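Local coordinates for putative short-chain dehydrogenase/reductase (Burkholderia xenovorans, PDB 5JY1), which binds NAD as a member of the short-chain dehydrogenase/reductase family and is probably an oxidoreductase, perhaps a 3-oxoacyl-[acyl-carrier-protein] reductase, at residues 148-153 / 250-255. Residues are numbered along the deposited sequence; the frame is centred on the assembly and turned at random.
Sequences NFYSID and TLHVDG. With NAD (nicotinamide-adenine-dinucleotide), chain E.
Tyr150 and Thr250 face each other with CA atoms 8.7 Å apart, and the touching parts of 148-153 and 250-255 run at 55° to one another. In the Rossmann fold of the short-chain dehydrogenases/reductases, the loop that leaves strand 144-149 meets strand 250-253, the last of the parallel sheet within this chain. Strand 187-194 lies between the two strands and bonds to both segments through its backbone, so side chains must span the gap. Tyr150 does most of this. Its chi1 of 78° sets CG between the backbone N and the carbonyl carbon, and the ring extends toward the end strand. Ring atom CE1 of Tyr150 lies 3.8 Å from Thr250 CG2, and the two side chains cross at about a right angle. Tyr150 OH reaches further, to 3.4 Å from Thr250 CB. His252 brings its imidazole to the same hydroxyl, with NE2 3.4 Å from Tyr150 OH. The two polar atoms share a partner: Glu155 takes Tyr150 OH on OE2 and His252 NE2 on OE1. One carboxylate thus ties the loop after strand 144-149 to the last strand. The His252 ring also stacks on that of His258. Further along, the contact is looser, with Ile152 CD1 4.2 Å from Asp254 OD2. The same loop also lines the NAD pocket. Tyr150 O lies 3.4 Å from NAD C6N, and Lys168, which binds NAD, also bonds to Phe149 O. Ser151 CB points away from 250-255. Ser151 OG sits 3.4 Å from NAD C5N on the nicotinamide ring and accepts a capping bond of 3.0 Å from Asp153 N, nearly straight at 163°.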
loop_
_atom_site.group_PDB
_atom_site.type_symbol
_atom_site.label_atom_id
_atom_site.label_comp_id
_atom_site.label_asym_id
_atom_site.label_seq_id
_atom_site.Cartn_x
_atom_site.Cartn_y
_atom_site.Cartn_z
ATOM N N ASN A 148 4.499 15.540 -8.797
ATOM C CA ASN A 148 3.987 14.788 -9.932
ATOM C C ASN A 148 2.527 14.426 -9.689
ATOM O O ASN A 148 2.048 14.431 -8.557
ATOM C CB ASN A 148 4.819 13.523 -10.166
ATOM C CG ASN A 148 6.230 13.844 -10.593
ATOM O OD1 ASN A 148 6.463 14.865 -11.241
ATOM N ND2 ASN A 148 7.183 12.986 -10.230
ATOM N N PHE A 149 1.804 14.147 -10.769
ATOM C CA PHE A 149 0.394 13.788 -10.684
ATOM C C PHE A 149 0.186 12.391 -11.246
ATOM O O PHE A 149 0.576 12.108 -12.380
ATOM C CB PHE A 149 -0.484 14.797 -11.427
ATOM C CG PHE A 149 -0.760 16.045 -10.638
ATOM C CD1 PHE A 149 -1.821 16.097 -9.756
ATOM C CD2 PHE A 149 0.056 17.151 -10.755
ATOM C CE1 PHE A 149 -2.081 17.239 -9.013
ATOM C CE2 PHE A 149 -0.200 18.300 -10.021
ATOM C CZ PHE A 149 -1.271 18.345 -9.150
ATOM N N TYR A 150 -0.422 11.520 -10.448
ATOM C CA TYR A 150 -0.812 10.216 -10.964
ATOM C C TYR A 150 -2.324 10.124 -10.790
ATOM O O TYR A 150 -3.002 11.160 -10.824
ATOM C CB TYR A 150 -0.011 9.081 -10.295
ATOM C CG TYR A 150 -0.421 8.656 -8.897
ATOM C CD1 TYR A 150 -0.233 9.495 -7.804
ATOM C CD2 TYR A 150 -0.947 7.386 -8.668
ATOM C CE1 TYR A 150 -0.595 9.088 -6.518
ATOM C CE2 TYR A 150 -1.306 6.975 -7.410
ATOM C CZ TYR A 150 -1.133 7.823 -6.339
ATOM O OH TYR A 150 -1.500 7.399 -5.092
ATOM N N SER A 151 -2.883 8.928 -10.633
ATOM C CA SER A 151 -4.329 8.814 -10.610
ATOM C C SER A 151 -4.756 7.608 -9.790
ATOM O O SER A 151 -4.082 6.571 -9.773
ATOM C CB SER A 151 -4.909 8.699 -12.028
ATOM O OG SER A 151 -6.316 8.487 -11.980
ATOM N N ILE A 152 -5.907 7.752 -9.131
ATOM C CA ILE A 152 -6.563 6.625 -8.475
ATOM C C ILE A 152 -6.835 5.492 -9.458
ATOM O O ILE A 152 -6.929 4.328 -9.050
ATOM C CB ILE A 152 -7.860 7.110 -7.786
ATOM C CG1 ILE A 152 -8.481 6.004 -6.936
ATOM C CG2 ILE A 152 -8.877 7.566 -8.821
ATOM C CD1 ILE A 152 -9.666 6.472 -6.138
ATOM N N ASP A 153 -6.947 5.804 -10.758
ATOM C CA ASP A 153 -7.155 4.758 -11.761
ATOM C C ASP A 153 -6.017 3.742 -11.775
ATOM O O ASP A 153 -6.234 2.579 -12.150
ATOM C CB ASP A 153 -7.300 5.375 -13.156
ATOM C CG ASP A 153 -8.636 6.078 -13.370
ATOM O OD1 ASP A 153 -9.528 6.038 -12.485
ATOM O OD2 ASP A 153 -8.798 6.650 -14.465
ATOM N N THR A 250 2.849 9.394 -1.835
ATOM C CA THR A 250 1.671 9.551 -2.672
ATOM C C THR A 250 0.539 10.045 -1.782
ATOM O O THR A 250 0.367 9.543 -0.671
ATOM C CB THR A 250 1.278 8.222 -3.332
ATOM O OG1 THR A 250 1.236 7.184 -2.332
ATOM C CG2 THR A 250 2.273 7.845 -4.415
ATOM N N LEU A 251 -0.207 11.044 -2.242
ATOM C CA LEU A 251 -1.313 11.573 -1.452
ATOM C C LEU A 251 -2.544 11.690 -2.337
ATOM O O LEU A 251 -2.487 12.290 -3.419
ATOM C CB LEU A 251 -0.969 12.939 -0.829
ATOM C CG LEU A 251 -2.018 13.455 0.162
ATOM C CD1 LEU A 251 -2.016 12.632 1.450
ATOM C CD2 LEU A 251 -1.796 14.941 0.451
ATOM N N HIS A 252 -3.650 11.106 -1.883
ATOM C CA HIS A 252 -4.911 11.254 -2.589
ATOM C C HIS A 252 -5.586 12.549 -2.166
ATOM O O HIS A 252 -5.774 12.794 -0.971
ATOM C CB HIS A 252 -5.826 10.064 -2.298
ATOM C CG HIS A 252 -5.253 8.754 -2.750
ATOM N ND1 HIS A 252 -4.376 8.026 -1.979
ATOM C CD2 HIS A 252 -5.412 8.061 -3.902
ATOM C CE1 HIS A 252 -4.027 6.927 -2.632
ATOM N NE2 HIS A 252 -4.643 6.924 -3.801
ATOM N N VAL A 253 -5.970 13.364 -3.155
ATOM C CA VAL A 253 -6.677 14.625 -2.910
ATOM C C VAL A 253 -7.988 14.562 -3.683
ATOM O O VAL A 253 -8.100 15.074 -4.806
ATOM C CB VAL A 253 -5.821 15.843 -3.311
ATOM C CG1 VAL A 253 -6.513 17.144 -2.878
ATOM C CG2 VAL A 253 -4.453 15.761 -2.657
ATOM N N ASP A 254 -8.999 13.919 -3.073
ATOM C CA ASP A 254 -10.106 13.377 -3.854
ATOM C C ASP A 254 -11.382 13.271 -3.036
ATOM O O ASP A 254 -12.280 12.507 -3.416
ATOM C CB ASP A 254 -9.756 11.957 -4.396
ATOM C CG ASP A 254 -9.382 10.972 -3.276
ATOM O OD1 ASP A 254 -9.434 11.353 -2.090
ATOM O OD2 ASP A 254 -9.028 9.810 -3.587
ATOM N N GLY A 255 -11.498 14.018 -1.940
ATOM C CA GLY A 255 -12.686 13.904 -1.118
ATOM C C GLY A 255 -12.811 12.578 -0.413
ATOM O O GLY A 255 -13.889 12.263 0.103
HETATM P PA NAD E . -7.079 18.930 -18.433
HETATM O O1A NAD E . -7.408 18.091 -19.630
HETATM O O2A NAD E . -8.257 19.742 -17.916
HETATM O O5B NAD E . -5.796 19.952 -18.753
HETATM C C5B NAD E . -4.728 19.398 -19.439
HETATM C C4B NAD E . -3.725 20.567 -19.806
HETATM O O4B NAD E . -2.672 20.047 -20.338
HETATM C C3B NAD E . -4.388 21.454 -20.916
HETATM O O3B NAD E . -4.255 22.804 -20.592
HETATM C C2B NAD E . -3.604 21.088 -22.153
HETATM O O2B NAD E . -3.677 22.186 -23.188
HETATM C C1B NAD E . -2.391 20.913 -21.665
HETATM N N9A NAD E . -1.567 20.128 -22.567
HETATM C C8A NAD E . -1.975 19.091 -23.303
HETATM N N7A NAD E . -0.942 18.651 -23.992
HETATM C C5A NAD E . 0.110 19.415 -23.686
HETATM C C6A NAD E . 1.429 19.379 -24.142
HETATM N N6A NAD E . 2.192 18.551 -25.065
HETATM N N1A NAD E . 2.303 20.256 -23.685
HETATM C C2A NAD E . 1.906 21.198 -22.766
HETATM N N3A NAD E . 0.626 21.248 -22.324
HETATM C C4A NAD E . -0.273 20.329 -22.801
HETATM O O3 NAD E . -6.515 17.921 -17.254
HETATM P PN NAD E . -6.956 17.832 -15.686
HETATM O O1N NAD E . -8.297 17.122 -15.588
HETATM O O2N NAD E . -7.050 19.203 -14.991
HETATM O O5D NAD E . -5.829 16.868 -14.947
HETATM C C5D NAD E . -4.537 17.406 -14.675
HETATM C C4D NAD E . -3.621 16.302 -14.052
HETATM O O4D NAD E . -4.263 15.667 -13.073
HETATM C C3D NAD E . -3.325 15.245 -15.121
HETATM O O3D NAD E . -2.076 14.757 -14.989
HETATM C C2D NAD E . -4.368 14.143 -14.817
HETATM O O2D NAD E . -3.873 12.879 -15.426
HETATM C C1D NAD E . -4.409 14.121 -13.501
HETATM N N1N NAD E . -5.673 13.620 -12.984
HETATM C C2N NAD E . -6.784 14.405 -12.975
HETATM C C3N NAD E . -7.998 13.922 -12.481
HETATM C C7N NAD E . -9.239 14.783 -12.471
HETATM O O7N NAD E . -10.241 14.422 -11.872
HETATM N N7N NAD E . -9.255 16.015 -13.157
HETATM C C4N NAD E . -8.067 12.639 -12.001
HETATM C C5N NAD E . -6.966 11.858 -12.002
HETATM C C6N NAD E . -5.749 12.352 -12.495
#